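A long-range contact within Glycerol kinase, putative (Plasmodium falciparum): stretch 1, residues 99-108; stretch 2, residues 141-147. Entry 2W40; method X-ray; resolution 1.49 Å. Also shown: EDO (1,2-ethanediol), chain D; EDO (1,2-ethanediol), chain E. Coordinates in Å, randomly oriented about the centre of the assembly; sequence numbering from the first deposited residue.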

# COMPACT_ATOMS: atom_id res chain seq x y z
N LEU C 99 -16.17 31.83 -8.68
CA LEU C 99 -17.47 31.19 -8.78
C LEU C 99 -17.37 29.74 -8.33
O LEU C 99 -18.41 29.07 -8.22
N TYR C 100 -16.14 29.22 -8.18
CA TYR C 100 -15.86 27.90 -7.72
C TYR C 100 -14.42 27.87 -7.29
O TYR C 100 -13.69 28.74 -7.64
N ASN C 101 -14.02 26.85 -6.52
CA ASN C 101 -12.59 26.64 -6.22
C ASN C 101 -11.76 26.55 -7.48
O ASN C 101 -12.24 26.22 -8.55
N ALA C 102 -10.45 26.71 -7.35
CA ALA C 102 -9.55 26.30 -8.41
C ALA C 102 -9.68 24.76 -8.56
O ALA C 102 -9.63 24.05 -7.60
N ILE C 103 -9.76 24.25 -9.81
CA ILE C 103 -9.63 22.86 -10.11
C ILE C 103 -8.22 22.63 -10.66
O ILE C 103 -7.81 23.25 -11.66
N VAL C 104 -7.47 21.83 -9.89
CA VAL C 104 -6.00 21.73 -10.06
C VAL C 104 -5.70 20.84 -11.24
O VAL C 104 -6.52 19.95 -11.66
N TRP C 105 -4.50 21.00 -11.76
CA TRP C 105 -3.99 20.15 -12.89
C TRP C 105 -4.15 18.65 -12.58
O TRP C 105 -4.27 17.86 -13.46
N LEU C 106 -3.89 18.28 -11.34
CA LEU C 106 -3.97 16.89 -10.83
C LEU C 106 -5.40 16.30 -10.73
O LEU C 106 -5.55 15.07 -10.55
N ASP C 107 -6.42 17.14 -10.86
CA ASP C 107 -7.81 16.69 -10.78
C ASP C 107 -8.08 15.79 -11.99
O ASP C 107 -7.70 16.10 -13.09
N THR C 108 -8.84 14.74 -11.74
CA THR C 108 -9.21 13.83 -12.83
C THR C 108 -10.70 13.50 -12.93
O THR C 108 -11.09 12.48 -13.54
N PHE C 141 -11.14 20.73 -20.24
CA PHE C 141 -12.25 19.84 -19.74
C PHE C 141 -12.72 20.19 -18.36
O PHE C 141 -13.88 19.97 -18.03
N LYS C 142 -11.84 20.81 -17.57
CA LYS C 142 -12.27 21.40 -16.26
C LYS C 142 -13.22 22.58 -16.44
O LYS C 142 -14.21 22.71 -15.70
N ILE C 143 -12.95 23.39 -17.43
CA ILE C 143 -13.80 24.52 -17.67
C ILE C 143 -15.17 23.94 -18.10
O ILE C 143 -16.22 24.42 -17.69
N LEU C 144 -15.14 22.98 -19.06
CA LEU C 144 -16.35 22.33 -19.51
C LEU C 144 -17.16 21.73 -18.36
O LEU C 144 -18.39 21.92 -18.24
N TRP C 145 -16.52 21.03 -17.48
CA TRP C 145 -17.18 20.48 -16.34
C TRP C 145 -17.88 21.56 -15.52
O TRP C 145 -19.04 21.40 -15.10
N LEU C 146 -17.19 22.66 -15.26
CA LEU C 146 -17.76 23.81 -14.49
C LEU C 146 -19.03 24.36 -15.17
O LEU C 146 -20.04 24.59 -14.52
N ILE C 147 -18.99 24.55 -16.46
CA ILE C 147 -20.10 25.05 -17.27
C ILE C 147 -21.27 24.06 -17.22
O ILE C 147 -22.39 24.47 -16.99

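This is a small, mostly apolar contact in which one side of a helix packs against a short strand and its flanking loops, with a single lysine at one end reaching into a beta turn to make the one hydrogen bond between the stretches. About 342 Å² of surface is buried, both sides summed. The helix of stretch 2 presents Lys142, Trp145 and Leu146, residues three and four positions apart, as the helical repeat requires for side chains that share a side. Ile143 points away, and Phe141, Leu144 and Ile147 are out of reach. In stretch 1 the strand alternates: Ala102 points away while Ile103 points toward the helix, and Tyr100, three residues before Ile103, points toward it as well.

Ile103 lies at the centre of the packing. With chi1 in m and chi2 in t, its side chain is extended, and CD1 reaches both helix residues of the next turn: Ile103 CD1 lies 3.8 Å from Leu146 CG and 4.1 Å from Trp145 CE3. Its other branch meets the lysine, Ile103 CG2 standing 3.8 Å from Lys142 CG. A beta-branched, wholly apolar side chain suits this place because its two arms can fill space in different directions without leaving a polar group unpaired.

Tyr100 adopts t at chi1 and lays its ring against Leu146, itself in the m, t rotamer. The methyl carbon Leu146 CD2 sits over one ring face, 3.9 Å from the centroid of the Tyr100 ring and 28° off the normal, a CH-pi contact; the closest approach is 3.6 Å, between Tyr100 CD2 and Leu146 CD2. Trp145, with chi1 in t, is more loosely placed, its CZ3 lying 4.3 Å from Tyr100 CZ in an oblique arrangement. A tyrosine serves well here: the ring supplies apolar surface to the helix while the hydroxyl remains free for polar partners. One is the 1,2-ethanediol of chain D, probably from the crystallisation liquor, whose O1 donates a hydrogen bond of 2.6 Å to Tyr100 OH.

At the other end, Lys142 shows how a long amphipathic side chain can be accommodated in a buried setting. Its chi1 is m, but chi2, chi3 and chi4 lie between wells at 120°, 102° and 109°, so the chain bends on its way past Ile103. Lys142 NZ donates a hydrogen bond of 3.1 Å to Val104 O, and Asp107 O is 3.4 Å from Lys142 NZ. Val104 opens a type I turn that ends at Asp107, so its carbonyl also accepts the turn's own bond, Asp107 N to Val104 O, at 2.9 Å. The ammonium group thus approaches the turn through backbone oxygens, while the side chains of Val104, Trp105 and Leu106 point away. Beyond the contact itself, Leu106 O accepts a 2.6 Å hydrogen bond from O2 of the chain E ethanediol.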

# COMPACT_ATOMS: atom_id res chain seq x y z
CB LEU C 99 -17.99 31.37 -10.21
CG LEU C 99 -18.25 32.80 -10.67
CD1 LEU C 99 -18.52 32.73 -12.12
CD2 LEU C 99 -19.46 33.38 -10.04
CB TYR C 100 -16.11 26.91 -8.86
CG TYR C 100 -16.14 25.44 -8.37
CD1 TYR C 100 -17.28 24.92 -7.84
CD2 TYR C 100 -15.02 24.58 -8.49
CE1 TYR C 100 -17.29 23.58 -7.33
CE2 TYR C 100 -15.04 23.29 -8.08
CZ TYR C 100 -16.18 22.76 -7.50
OH TYR C 100 -16.28 21.46 -7.01
CB ASN C 101 -12.36 25.40 -5.40
CG ASN C 101 -12.59 25.56 -3.87
OD1 ASN C 101 -12.83 24.54 -3.15
ND2 ASN C 101 -12.63 26.74 -3.39
CB ALA C 102 -8.08 26.71 -8.12
CB ILE C 103 -10.67 22.35 -11.14
CG1 ILE C 103 -12.11 22.56 -10.57
CG2 ILE C 103 -10.45 20.84 -11.37
CD1 ILE C 103 -13.25 22.18 -11.52
CB VAL C 104 -5.34 21.27 -8.71
CG1 VAL C 104 -3.84 21.21 -8.74
CG2 VAL C 104 -5.72 22.23 -7.57
CB TRP C 105 -2.58 20.61 -13.27
CG TRP C 105 -1.54 20.46 -12.22
CD1 TRP C 105 -1.19 21.40 -11.32
CD2 TRP C 105 -0.65 19.34 -12.02
NE1 TRP C 105 -0.12 20.95 -10.55
CE2 TRP C 105 0.23 19.69 -10.95
CE3 TRP C 105 -0.42 18.12 -12.70
CZ2 TRP C 105 1.25 18.78 -10.48
CZ3 TRP C 105 0.58 17.28 -12.28
CH2 TRP C 105 1.40 17.61 -11.17
CB LEU C 106 -3.30 16.78 -9.47
CG LEU C 106 -1.76 16.73 -9.45
CD1 LEU C 106 -1.22 16.96 -7.98
CD2 LEU C 106 -1.24 15.35 -10.09
CB ASP C 107 -8.75 17.91 -10.80
CG ASP C 107 -10.21 17.58 -10.56
OD1 ASP C 107 -10.71 17.77 -9.41
OD2 ASP C 107 -10.80 17.11 -11.55
CB THR C 108 -8.45 12.47 -12.65
OG1 THR C 108 -8.68 11.91 -11.35
CG2 THR C 108 -6.96 12.64 -12.90
CB PHE C 141 -11.88 18.35 -19.77
CG PHE C 141 -11.99 17.74 -21.15
CD1 PHE C 141 -13.19 17.19 -21.56
CD2 PHE C 141 -10.92 17.72 -22.03
CE1 PHE C 141 -13.37 16.63 -22.82
CE2 PHE C 141 -11.10 17.15 -23.29
CZ PHE C 141 -12.34 16.61 -23.68
CB LYS C 142 -11.01 21.73 -15.50
CG LYS C 142 -10.41 20.40 -15.19
CD LYS C 142 -9.09 20.26 -15.77
CE LYS C 142 -8.00 20.44 -14.82
NZ LYS C 142 -7.36 19.15 -14.58
CB ILE C 143 -13.20 25.36 -18.80
CG1 ILE C 143 -11.87 26.09 -18.33
CG2 ILE C 143 -14.23 26.40 -19.32
CD1 ILE C 143 -10.92 26.61 -19.53
CB LEU C 144 -16.05 21.30 -20.55
CG LEU C 144 -17.29 20.52 -21.14
CD1 LEU C 144 -18.31 21.44 -21.78
CD2 LEU C 144 -16.76 19.44 -22.13
CB TRP C 145 -16.19 19.75 -15.45
CG TRP C 145 -16.84 19.00 -14.32
CD1 TRP C 145 -17.24 17.68 -14.34
CD2 TRP C 145 -17.16 19.49 -13.03
NE1 TRP C 145 -17.76 17.36 -13.12
CE2 TRP C 145 -17.77 18.44 -12.32
CE3 TRP C 145 -17.03 20.73 -12.41
CZ2 TRP C 145 -18.18 18.57 -11.01
CZ3 TRP C 145 -17.45 20.86 -11.10
CH2 TRP C 145 -18.06 19.79 -10.45
CB LEU C 146 -16.71 24.90 -14.25
CG LEU C 146 -15.68 24.49 -13.21
CD1 LEU C 146 -14.46 25.46 -13.34
CD2 LEU C 146 -16.33 24.47 -11.83
CB ILE C 147 -19.64 25.21 -18.74
CG1 ILE C 147 -18.71 26.42 -18.93
CG2 ILE C 147 -20.78 25.44 -19.75
CD1 ILE C 147 -18.05 26.43 -20.33
C1 EDO D . -18.24 21.50 -4.50
O1 EDO D . -18.58 20.87 -5.85
C2 EDO D . -16.86 21.60 -3.72
O2 EDO D . -15.87 22.70 -4.06
C1 EDO E . -7.82 13.46 -6.13
O1 EDO E . -8.42 12.15 -5.47
C2 EDO E . -6.75 13.60 -7.30
O2 EDO E . -6.87 13.61 -8.80